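Long-range contacts in gluconate kinase (Lactobacillus acidophilus, PDB 3LL3), which probably transfers a phosphate group from ATP to a sugar or sugar acid such as gluconate, as a carbohydrate kinase of the FGGY family: residues 249-255 with 266-270; 393-399 with 418-424; 278-282 with 292-296; 182-187 with 284-290. All coordinates share one frame; numbering follows the deposited sequence.

Contact 1: residues 249-255 with 266-270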
# COMPACT_ATOMS: atom_id res chain seq x y z
N ALA A 249 -8.31 -27.81 -22.33
CA ALA A 249 -7.50 -26.78 -22.97
C ALA A 249 -6.32 -27.45 -23.65
O ALA A 249 -5.20 -27.40 -23.16
CB ALA A 249 -7.03 -25.73 -21.95
N ILE A 250 -6.59 -28.07 -24.80
CA ILE A 250 -5.61 -28.99 -25.40
C ILE A 250 -4.74 -28.28 -26.43
O ILE A 250 -3.73 -28.83 -26.90
CB ILE A 250 -6.29 -30.19 -26.06
CG1 ILE A 250 -7.15 -29.71 -27.22
CG2 ILE A 250 -7.15 -30.93 -25.04
CD1 ILE A 250 -7.88 -30.81 -27.93
N ASP A 251 -5.11 -27.05 -26.77
CA ASP A 251 -4.33 -26.29 -27.75
C ASP A 251 -4.30 -24.80 -27.43
O ASP A 251 -4.95 -24.34 -26.49
CB ASP A 251 -4.80 -26.55 -29.19
CG ASP A 251 -6.26 -26.19 -29.41
OD1 ASP A 251 -6.73 -25.14 -28.89
OD2 ASP A 251 -6.94 -26.96 -30.12
N SER A 252 -3.55 -24.06 -28.24
CA SER A 252 -3.26 -22.66 -27.97
C SER A 252 -4.47 -21.71 -28.10
O SER A 252 -4.37 -20.55 -27.71
CB SER A 252 -2.14 -22.17 -28.87
OG SER A 252 -2.52 -22.31 -30.23
N ASP A 253 -5.58 -22.19 -28.65
CA ASP A 253 -6.80 -21.38 -28.73
C ASP A 253 -7.41 -21.22 -27.35
O ASP A 253 -8.24 -20.34 -27.14
CB ASP A 253 -7.84 -22.00 -29.68
CG ASP A 253 -7.47 -21.86 -31.16
OD1 ASP A 253 -6.76 -20.91 -31.54
OD2 ASP A 253 -7.91 -22.72 -31.95
N HIS A 254 -7.00 -22.07 -26.41
CA HIS A 254 -7.46 -21.98 -25.03
C HIS A 254 -6.30 -21.80 -24.04
O HIS A 254 -5.15 -22.10 -24.36
CB HIS A 254 -8.26 -23.24 -24.66
CG HIS A 254 -9.62 -23.31 -25.27
ND1 HIS A 254 -9.83 -23.46 -26.63
CD2 HIS A 254 -10.85 -23.29 -24.71
CE1 HIS A 254 -11.12 -23.51 -26.88
NE2 HIS A 254 -11.77 -23.42 -25.73
N CYS A 255 -6.61 -21.26 -22.86
CA CYS A 255 -5.70 -21.28 -21.71
C CYS A 255 -6.44 -21.95 -20.55
O CYS A 255 -7.67 -21.95 -20.52
CB CYS A 255 -5.34 -19.85 -21.28
SG CYS A 255 -4.19 -18.94 -22.37
N ARG A 266 -1.93 -21.50 -17.75
CA ARG A 266 -1.22 -22.39 -18.65
C ARG A 266 -1.87 -22.52 -20.03
O ARG A 266 -3.08 -22.33 -20.19
CB ARG A 266 -1.19 -23.80 -18.08
CG ARG A 266 -0.65 -23.91 -16.70
CD ARG A 266 -0.82 -25.33 -16.24
NE ARG A 266 -0.40 -25.52 -14.86
CZ ARG A 266 -1.23 -25.75 -13.85
NH1 ARG A 266 -2.55 -25.81 -14.05
NH2 ARG A 266 -0.73 -25.92 -12.62
N THR A 267 -1.05 -22.91 -20.99
CA THR A 267 -1.52 -23.14 -22.34
C THR A 267 -0.57 -24.11 -23.04
O THR A 267 0.58 -24.24 -22.64
CB THR A 267 -1.63 -21.81 -23.13
OG1 THR A 267 -2.38 -22.03 -24.33
CG2 THR A 267 -0.24 -21.26 -23.46
N ILE A 268 -1.06 -24.80 -24.07
CA ILE A 268 -0.26 -25.80 -24.76
C ILE A 268 -0.01 -25.33 -26.19
O ILE A 268 -0.96 -24.97 -26.90
CB ILE A 268 -0.98 -27.16 -24.74
CG1 ILE A 268 -1.00 -27.70 -23.31
CG2 ILE A 268 -0.32 -28.14 -25.71
CD1 ILE A 268 -1.87 -28.90 -23.10
N VAL A 269 1.26 -25.32 -26.60
CA VAL A 269 1.65 -24.83 -27.92
C VAL A 269 2.36 -25.93 -28.69
O VAL A 269 2.75 -26.95 -28.11
CB VAL A 269 2.54 -23.56 -27.81
CG1 VAL A 269 1.76 -22.43 -27.20
CG2 VAL A 269 3.78 -23.86 -26.96
N ASP A 270 2.53 -25.75 -30.00
CA ASP A 270 3.06 -26.86 -30.82
C ASP A 270 4.58 -26.90 -30.98
O ASP A 270 5.12 -27.78 -31.65
CB ASP A 270 2.39 -26.94 -32.20
CG ASP A 270 2.52 -25.65 -32.99
OD1 ASP A 270 3.33 -24.78 -32.63
OD2 ASP A 270 1.78 -25.51 -33.99
O HOH W 1 -3.91 -24.97 -23.98
O HOH W 2 -2.41 -19.89 -25.90
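Thr267 and His254 are joined by the direct hydrogen bond of this contact: Thr267 OG1 donates to His254 O over 2.8 Å, in the carbonyl plane and at a C=O...donor angle of 158°. The hydroxyl can do this because chi1 of -167° carries it to the far side from the threonine's own N, out toward His254. Water extends the link. Water 2 donates to Thr267 OG1 and to Ser252 O, 2.7 Å from each. Water 1 accepts from Ile268 N at 2.9 Å and faces two carbonyls, Ala249 O and Asp251 O; water thus bridges backbone atoms of the two segments here. With a valine in place of Thr267, His254 O would probably lose its direct tie to this strand and water 2 one of its two acceptors.

The turn that brings the chain into the first strand is type I, from Asp251 to His254. Asp251 OD1 closes an Asx turn by accepting from Asp253 N at 3.2 Å.

Looser contacts complete the join. Ile268 CD1 lies 3.7 Å from Ala249 O, its CG2 branch faces Ile250 O, and Cys255 SG rests 3.9 Å from Thr267 CB. Cys255 CA also approaches Arg266 O at 3.2 Å, a CA-H...O contact.

The two segments form the open end of the hairpin of strands 254-259 and 263-269, in the middle of a mixed sheet. Strand 396-400 lies beside the first of these and strand 289-296 beside the second, while helix 239-245 packs against Ile268.

Contact 2: residues 393-399 with 418-424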
# COMPACT_ATOMS: atom_id res chain seq x y z
N LYS A 393 -4.89 -13.84 -28.97
CA LYS A 393 -5.55 -13.97 -27.68
C LYS A 393 -6.31 -15.29 -27.75
O LYS A 393 -6.89 -15.61 -28.79
CB LYS A 393 -6.53 -12.81 -27.42
CG LYS A 393 -5.94 -11.61 -26.69
CD LYS A 393 -7.03 -10.76 -26.00
CE LYS A 393 -8.35 -10.78 -26.80
NZ LYS A 393 -9.44 -10.01 -26.14
N PRO A 394 -6.28 -16.08 -26.67
CA PRO A 394 -7.07 -17.32 -26.65
C PRO A 394 -8.54 -16.94 -26.77
O PRO A 394 -8.89 -15.81 -26.43
CB PRO A 394 -6.78 -17.88 -25.26
CG PRO A 394 -6.36 -16.66 -24.45
CD PRO A 394 -5.53 -15.89 -25.42
N VAL A 395 -9.37 -17.85 -27.25
CA VAL A 395 -10.80 -17.53 -27.42
C VAL A 395 -11.61 -17.85 -26.16
O VAL A 395 -12.79 -17.59 -26.08
CB VAL A 395 -11.39 -18.31 -28.61
CG1 VAL A 395 -10.58 -18.04 -29.86
CG2 VAL A 395 -11.42 -19.82 -28.32
N ALA A 396 -10.96 -18.47 -25.18
CA ALA A 396 -11.63 -18.79 -23.93
C ALA A 396 -10.57 -19.14 -22.89
O ALA A 396 -9.48 -19.57 -23.23
CB ALA A 396 -12.60 -19.94 -24.09
N ILE A 397 -10.92 -18.90 -21.63
CA ILE A 397 -10.14 -19.32 -20.49
C ILE A 397 -10.97 -20.37 -19.79
O ILE A 397 -12.09 -20.07 -19.33
CB ILE A 397 -9.92 -18.18 -19.47
CG1 ILE A 397 -9.35 -16.92 -20.15
CG2 ILE A 397 -9.03 -18.67 -18.34
CD1 ILE A 397 -8.03 -17.12 -20.81
N ASN A 398 -10.47 -21.60 -19.74
CA ASN A 398 -11.13 -22.66 -18.99
C ASN A 398 -10.71 -22.62 -17.54
O ASN A 398 -9.55 -22.87 -17.21
CB ASN A 398 -10.82 -24.02 -19.62
CG ASN A 398 -11.20 -24.08 -21.08
OD1 ASN A 398 -10.99 -25.09 -21.76
ND2 ASN A 398 -11.76 -23.00 -21.58
N ALA A 399 -11.67 -22.32 -16.66
CA ALA A 399 -11.39 -21.90 -15.30
C ALA A 399 -11.91 -22.83 -14.22
O ALA A 399 -13.04 -23.31 -14.29
CB ALA A 399 -11.94 -20.49 -15.08
N ASN A 418 -10.69 -9.92 -20.52
CA ASN A 418 -11.38 -9.55 -21.77
C ASN A 418 -11.44 -10.71 -22.76
O ASN A 418 -11.28 -10.52 -23.97
CB ASN A 418 -10.73 -8.35 -22.45
CG ASN A 418 -11.71 -7.63 -23.40
OD1 ASN A 418 -12.92 -7.82 -23.32
ND2 ASN A 418 -11.18 -6.80 -24.29
N VAL A 419 -11.64 -11.91 -22.23
CA VAL A 419 -11.95 -13.09 -23.03
C VAL A 419 -13.01 -13.88 -22.24
O VAL A 419 -13.14 -13.71 -21.02
CB VAL A 419 -10.68 -13.96 -23.32
CG1 VAL A 419 -9.51 -13.11 -23.79
CG2 VAL A 419 -10.27 -14.73 -22.12
N PRO A 420 -13.82 -14.70 -22.93
CA PRO A 420 -14.84 -15.42 -22.16
C PRO A 420 -14.22 -16.39 -21.15
O PRO A 420 -13.19 -17.02 -21.43
CB PRO A 420 -15.62 -16.18 -23.24
CG PRO A 420 -15.33 -15.43 -24.51
CD PRO A 420 -13.93 -14.95 -24.37
N ILE A 421 -14.86 -16.49 -19.99
CA ILE A 421 -14.44 -17.42 -18.95
C ILE A 421 -15.40 -18.62 -18.99
O ILE A 421 -16.62 -18.46 -18.90
CB ILE A 421 -14.50 -16.75 -17.55
CG1 ILE A 421 -13.50 -15.57 -17.47
CG2 ILE A 421 -14.33 -17.78 -16.44
CD1 ILE A 421 -12.07 -15.99 -17.37
N VAL A 422 -14.83 -19.82 -19.16
CA VAL A 422 -15.62 -21.05 -19.17
C VAL A 422 -15.36 -21.88 -17.93
O VAL A 422 -14.23 -22.34 -17.72
CB VAL A 422 -15.29 -21.90 -20.41
CG1 VAL A 422 -16.16 -23.15 -20.42
CG2 VAL A 422 -15.45 -21.09 -21.67
N THR A 423 -16.39 -22.09 -17.12
CA THR A 423 -16.24 -22.90 -15.93
C THR A 423 -16.55 -24.34 -16.29
O THR A 423 -17.22 -24.60 -17.29
CB THR A 423 -17.14 -22.42 -14.78
OG1 THR A 423 -18.48 -22.25 -15.26
CG2 THR A 423 -16.64 -21.09 -14.25
N MSE A 424 -16.04 -25.28 -15.51
CA MSE A 424 -16.09 -26.69 -15.87
C MSE A 424 -16.95 -27.46 -14.89
O MSE A 424 -17.04 -27.11 -13.72
CB MSE A 424 -14.67 -27.30 -15.88
CG MSE A 424 -13.65 -26.43 -16.59
SE MSE A 424 -14.07 -26.17 -18.50
CE MSE A 424 -14.09 -28.09 -19.01
O HOH W 3 -8.06 -7.38 -24.92
O HOH W 4 -14.94 -24.39 -12.73
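Ile397 and Ile421 are partners in the parallel ladder of a beta-alpha-beta unit, in which helix 407-417 connects strand 396-400 to strand 421-424. Their backbones mesh in the staggered way of parallel strands: Ile397 N donates to Pro420 O at 3.0 Å, Val422 N to Ile397 O at 2.8 Å, and Ala399 N to Val422 O at 2.8 Å. The short strand axes diverge by 28°.

Ile421 serves two neighbours on one face of the sheet. Its chi1 of -63° sends CG2 to within 3.9 Å of Ala399 CB, while the other branch turns its CD1 onto Ile397 CB at 3.7 Å. On the opposite face Val422 CG2 meets Ala396 CB at 3.9 Å; Asn398 runs alongside Val422, and the selenium of Met424, a selenomethionine, lies against Asn398 CB.

At the start of the ladder Lys393 bends at chi3, passes over Val419 CG1 and donates from NZ to Asn418 O at 2.9 Å, the carbonyl of the residue where the chain leaves the helix. Water 3 accepts from both Lys393 NZ and Asn418 ND2. At the far end water 4 accepts from Met424 N and lies 2.7 Å from Ala399 O.

Strand 254-259 flanks the pair on one side, bonding to Asn398 through Cys255 and Leu257. Strand 457-461 flanks it on the other, where Thr423 OG1 is hydrogen-bonded to Lys459 O, and helix 407-417 covers Ile421 with Cys413 and Ala414.

Contact 3: residues 278-282 with 292-296. With XUL (D-xylulose), chain E.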
# COMPACT_ATOMS: atom_id res chain seq x y z
N ALA A 278 12.47 -15.11 -19.30
CA ALA A 278 12.23 -16.29 -18.48
C ALA A 278 11.09 -16.10 -17.49
O ALA A 278 11.18 -16.51 -16.34
CB ALA A 278 13.51 -16.72 -17.76
N SER A 279 9.99 -15.49 -17.92
CA SER A 279 8.91 -15.22 -16.99
C SER A 279 7.88 -16.35 -16.91
O SER A 279 7.01 -16.31 -16.05
CB SER A 279 8.24 -13.88 -17.30
OG SER A 279 7.57 -13.96 -18.54
N TYR A 280 7.98 -17.34 -17.81
CA TYR A 280 7.08 -18.49 -17.77
C TYR A 280 7.84 -19.76 -18.10
O TYR A 280 8.86 -19.71 -18.80
CB TYR A 280 5.87 -18.31 -18.72
CG TYR A 280 6.23 -18.13 -20.17
CD1 TYR A 280 6.61 -19.22 -20.96
CD2 TYR A 280 6.19 -16.88 -20.77
CE1 TYR A 280 6.96 -19.06 -22.30
CE2 TYR A 280 6.53 -16.70 -22.10
CZ TYR A 280 6.92 -17.79 -22.86
OH TYR A 280 7.26 -17.62 -24.18
N PHE A 281 7.37 -20.90 -17.61
CA PHE A 281 8.07 -22.14 -17.88
C PHE A 281 7.63 -22.68 -19.23
O PHE A 281 6.57 -22.31 -19.75
CB PHE A 281 7.84 -23.18 -16.77
CG PHE A 281 6.38 -23.62 -16.59
CD1 PHE A 281 5.71 -24.33 -17.59
CD2 PHE A 281 5.70 -23.36 -15.41
CE1 PHE A 281 4.41 -24.76 -17.42
CE2 PHE A 281 4.38 -23.78 -15.23
CZ PHE A 281 3.73 -24.49 -16.23
N CYS A 282 8.45 -23.55 -19.80
CA CYS A 282 8.05 -24.33 -20.97
C CYS A 282 8.41 -25.80 -20.71
O CYS A 282 9.60 -26.16 -20.68
CB CYS A 282 8.72 -23.80 -22.24
SG CYS A 282 8.49 -24.82 -23.74
N LEU A 292 3.17 -24.27 -21.58
CA LEU A 292 3.65 -22.99 -21.11
C LEU A 292 2.83 -22.56 -19.92
O LEU A 292 1.62 -22.75 -19.88
CB LEU A 292 3.53 -21.92 -22.21
CG LEU A 292 4.07 -22.28 -23.60
CD1 LEU A 292 3.89 -21.08 -24.54
CD2 LEU A 292 5.53 -22.71 -23.54
N GLY A 293 3.47 -21.96 -18.92
CA GLY A 293 2.66 -21.43 -17.85
C GLY A 293 3.38 -20.64 -16.79
O GLY A 293 4.63 -20.54 -16.78
N GLY A 294 2.57 -20.08 -15.90
CA GLY A 294 3.05 -19.36 -14.73
C GLY A 294 2.36 -19.89 -13.48
O GLY A 294 1.13 -19.81 -13.35
N PRO A 295 3.14 -20.45 -12.56
CA PRO A 295 2.58 -20.79 -11.25
C PRO A 295 2.55 -19.50 -10.42
O PRO A 295 3.52 -18.77 -10.41
CB PRO A 295 3.60 -21.76 -10.67
CG PRO A 295 4.86 -21.60 -11.50
CD PRO A 295 4.60 -20.64 -12.61
N VAL A 296 1.44 -19.20 -9.77
CA VAL A 296 1.28 -17.93 -9.05
C VAL A 296 0.93 -18.23 -7.60
O VAL A 296 -0.10 -18.89 -7.33
CB VAL A 296 0.16 -17.09 -9.71
CG1 VAL A 296 -0.04 -15.79 -8.96
CG2 VAL A 296 0.49 -16.80 -11.17
C1 XUL E . 3.68 -26.56 -11.97
C2 XUL E . 4.75 -26.00 -11.01
C3 XUL E . 4.59 -26.18 -9.47
C4 XUL E . 3.54 -27.21 -9.02
C5 XUL E . 3.94 -28.67 -9.29
O1 XUL E . 3.04 -25.50 -12.63
O2 XUL E . 5.68 -25.38 -11.46
O3 XUL E . 4.22 -24.96 -8.90
O4 XUL E . 3.34 -27.03 -7.64
O5 XUL E . 3.26 -29.55 -8.42
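The Phe281 ring lies with one face over Gly293: Gly293 CA sits 3.8 Å from the ring centroid and 20° off its normal, a CH-pi contact, and Gly293 O stands above the same ring, displaced toward its rim. Pro295 CD comes in obliquely, 4.1 Å from Phe281 CD2, and so does O1 of the xylulose, 3.4 Å from Phe281 CE2. Tyr283 stacks on Phe281 as well. A chi1 of 63° sets the phenyl between the backbone N and carbonyl carbon, folding it over the next strand, where the ring takes the room a beta carbon on Gly293 would need. The Tyr280 ring lies alongside Leu292, touching its CD2 through CE1.

Phe281 and Gly293 are also a hydrogen-bonded antiparallel pair. Phe281 N donates to Gly293 O at 2.9 Å, in the carbonyl plane, and Gly293 N returns a longer bond to Phe281 O at 3.2 Å. In the following non-hydrogen-bonded pair, Leu292 CD2 packs on Cys282 CB at 3.6 Å.

If Phe281 were an alanine, Gly293 would probably lose its aromatic cover and the sugar a wall beside O1.

Pro295 adds a second apolar surface, its CB 3.7 Å from xylulose O3. This end of the hairpin therefore appears to shape the pocket by contact, while hydrogen bonds to the sugar come from Asp239, Arg344, His81 and the backbone N of Met80.

Contact 4: residues 182-187 with 284-290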
# COMPACT_ATOMS: atom_id res chain seq x y z
N LEU A 182 15.88 -31.69 -18.68
CA LEU A 182 15.39 -32.18 -19.97
C LEU A 182 15.59 -31.13 -21.05
O LEU A 182 15.05 -30.03 -20.97
CB LEU A 182 13.91 -32.53 -19.87
CG LEU A 182 13.29 -33.18 -21.12
CD1 LEU A 182 13.72 -34.63 -21.24
CD2 LEU A 182 11.74 -33.07 -21.13
N ASN A 183 16.34 -31.49 -22.09
CA ASN A 183 16.57 -30.59 -23.21
C ASN A 183 15.29 -30.37 -24.03
O ASN A 183 14.62 -31.32 -24.40
CB ASN A 183 17.71 -31.11 -24.11
CG ASN A 183 18.12 -30.10 -25.18
OD1 ASN A 183 19.08 -29.36 -25.00
ND2 ASN A 183 17.40 -30.06 -26.29
N LEU A 184 14.98 -29.12 -24.32
CA LEU A 184 13.74 -28.79 -25.02
C LEU A 184 13.72 -29.31 -26.46
O LEU A 184 12.67 -29.70 -26.95
CB LEU A 184 13.51 -27.28 -25.04
CG LEU A 184 13.04 -26.64 -23.74
CD1 LEU A 184 13.09 -25.14 -23.87
CD2 LEU A 184 11.63 -27.07 -23.37
N LYS A 185 14.87 -29.31 -27.11
CA LYS A 185 14.96 -29.70 -28.52
C LYS A 185 15.08 -31.21 -28.76
O LYS A 185 14.54 -31.73 -29.73
CB LYS A 185 16.14 -29.01 -29.20
CG LYS A 185 15.87 -27.57 -29.59
CD LYS A 185 17.18 -26.84 -29.86
CE LYS A 185 16.99 -25.32 -29.89
NZ LYS A 185 18.25 -24.59 -29.56
N THR A 186 15.80 -31.91 -27.89
CA THR A 186 16.00 -33.34 -28.07
C THR A 186 14.95 -34.15 -27.31
O THR A 186 14.66 -35.30 -27.68
CB THR A 186 17.38 -33.77 -27.58
OG1 THR A 186 17.46 -33.61 -26.16
CG2 THR A 186 18.46 -32.93 -28.26
N LEU A 187 14.38 -33.56 -26.26
CA LEU A 187 13.50 -34.29 -25.35
C LEU A 187 14.20 -35.51 -24.74
O LEU A 187 13.57 -36.53 -24.44
CB LEU A 187 12.18 -34.68 -26.02
CG LEU A 187 11.41 -33.49 -26.61
CD1 LEU A 187 10.01 -33.87 -27.04
CD2 LEU A 187 11.38 -32.32 -25.60
N PRO A 284 7.89 -29.58 -21.98
CA PRO A 284 7.44 -30.47 -23.06
C PRO A 284 6.47 -31.56 -22.58
O PRO A 284 6.59 -32.04 -21.45
CB PRO A 284 8.74 -31.12 -23.56
CG PRO A 284 9.82 -30.17 -23.18
CD PRO A 284 9.36 -29.46 -21.92
N ALA A 285 5.53 -31.95 -23.44
CA ALA A 285 4.67 -33.10 -23.19
C ALA A 285 4.99 -34.21 -24.20
O ALA A 285 4.93 -35.41 -23.90
CB ALA A 285 3.18 -32.68 -23.28
N ASP A 286 5.33 -33.79 -25.41
CA ASP A 286 5.85 -34.68 -26.45
C ASP A 286 6.37 -33.78 -27.55
O ASP A 286 6.50 -32.56 -27.35
CB ASP A 286 4.79 -35.63 -26.97
CG ASP A 286 3.55 -34.90 -27.45
OD1 ASP A 286 3.63 -34.12 -28.43
OD2 ASP A 286 2.48 -35.12 -26.86
N LYS A 287 6.68 -34.34 -28.70
CA LYS A 287 7.39 -33.56 -29.71
C LYS A 287 6.59 -32.38 -30.26
O LYS A 287 7.16 -31.41 -30.74
CB LYS A 287 7.87 -34.44 -30.87
CG LYS A 287 9.22 -35.10 -30.60
CD LYS A 287 10.30 -34.05 -30.34
CE LYS A 287 10.60 -33.22 -31.58
NZ LYS A 287 11.93 -32.56 -31.44
N THR A 288 5.26 -32.46 -30.18
CA THR A 288 4.42 -31.43 -30.77
C THR A 288 3.46 -30.76 -29.77
O THR A 288 2.49 -30.13 -30.18
CB THR A 288 3.60 -32.00 -31.95
OG1 THR A 288 2.67 -32.98 -31.46
CG2 THR A 288 4.53 -32.64 -32.98
N HIS A 289 3.74 -30.92 -28.47
CA HIS A 289 2.94 -30.29 -27.42
C HIS A 289 3.85 -29.84 -26.28
O HIS A 289 4.57 -30.65 -25.69
CB HIS A 289 1.85 -31.25 -26.88
CG HIS A 289 0.87 -31.70 -27.92
ND1 HIS A 289 1.14 -32.72 -28.81
CD2 HIS A 289 -0.39 -31.28 -28.20
CE1 HIS A 289 0.10 -32.90 -29.60
NE2 HIS A 289 -0.84 -32.03 -29.25
N TYR A 290 3.81 -28.54 -25.99
CA TYR A 290 4.64 -27.91 -24.96
C TYR A 290 3.77 -27.10 -24.01
O TYR A 290 2.98 -26.26 -24.45
CB TYR A 290 5.74 -27.04 -25.62
CG TYR A 290 6.60 -27.89 -26.52
CD1 TYR A 290 6.16 -28.27 -27.78
CD2 TYR A 290 7.81 -28.40 -26.07
CE1 TYR A 290 6.92 -29.08 -28.60
CE2 TYR A 290 8.59 -29.23 -26.89
CZ TYR A 290 8.13 -29.56 -28.15
OH TYR A 290 8.89 -30.39 -28.96
O HOH W 5 11.50 -30.45 -29.46
O HOH W 6 13.23 -34.94 -30.40
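Pro284 is the apolar centre where the loop 182-187, from the N-terminal family region, meets the hairpin of strands 281-284 and 289-296 in the C-terminal one. Three leucines gather on its ring. Leu184 CD2 lies 3.6 Å from Pro284 CG, crossing at about a right angle; Leu187 CD2 reaches Pro284 CB at 3.5 Å; and Leu182 CD2 comes to 4.0 Å from Pro284 CG.

The other Leu187 methyl, CD1, presses on Lys287 CD at a tight 3.3 Å. Lys287 is bent at chi2 and chi3, which folds its chain over that leucine and swings the ammonium group to the loop, where NZ makes a weak hydrogen bond to Lys185 O at 3.2 Å. Two waters widen the link: water 5 accepts from Lys287 NZ and donates to Leu184 O and Tyr290 OH, and water 6 links Lys287 NZ to Thr186 O.

Behind this edge, Asp286 OD1 braces the type I turn from Asp286 to His289. Its syn lone pair takes His289 ND1 at 2.9 Å, in the imidazole plane, and its anti lone pair takes Thr288 N in an Asx turn. Tyr290 OH donates to Lys287 O at 2.7 Å, from 51° out of the carbonyl plane.

In the fold
All four contacts reach one mixed sheet; across its strands contact 2 comes first, then contact 1, then the hairpin of contacts 3 and 4. Contacts 1 and 2, with centres 11 Å apart, join where Asp253 O meets Val395 N at 2.7 Å. On its other side contact 1 meets contact 3 through Thr267 O and Leu292 N, 2.8 Å apart, and contact 4 through Val269 O and Tyr290 N, 2.9 Å apart. Contacts 3 and 4 share the strand 289-296. The xylulose pocket draws on contact 3 directly and on contact 1 through the Arg266 side chain, about 4 Å from the sugar. Contact 2 lies toward the nucleotide, with the Ala399 side chain about 11 Å from ATP, whereas the side chain of Pro284 in contact 4 is about 12 Å from the xylulose.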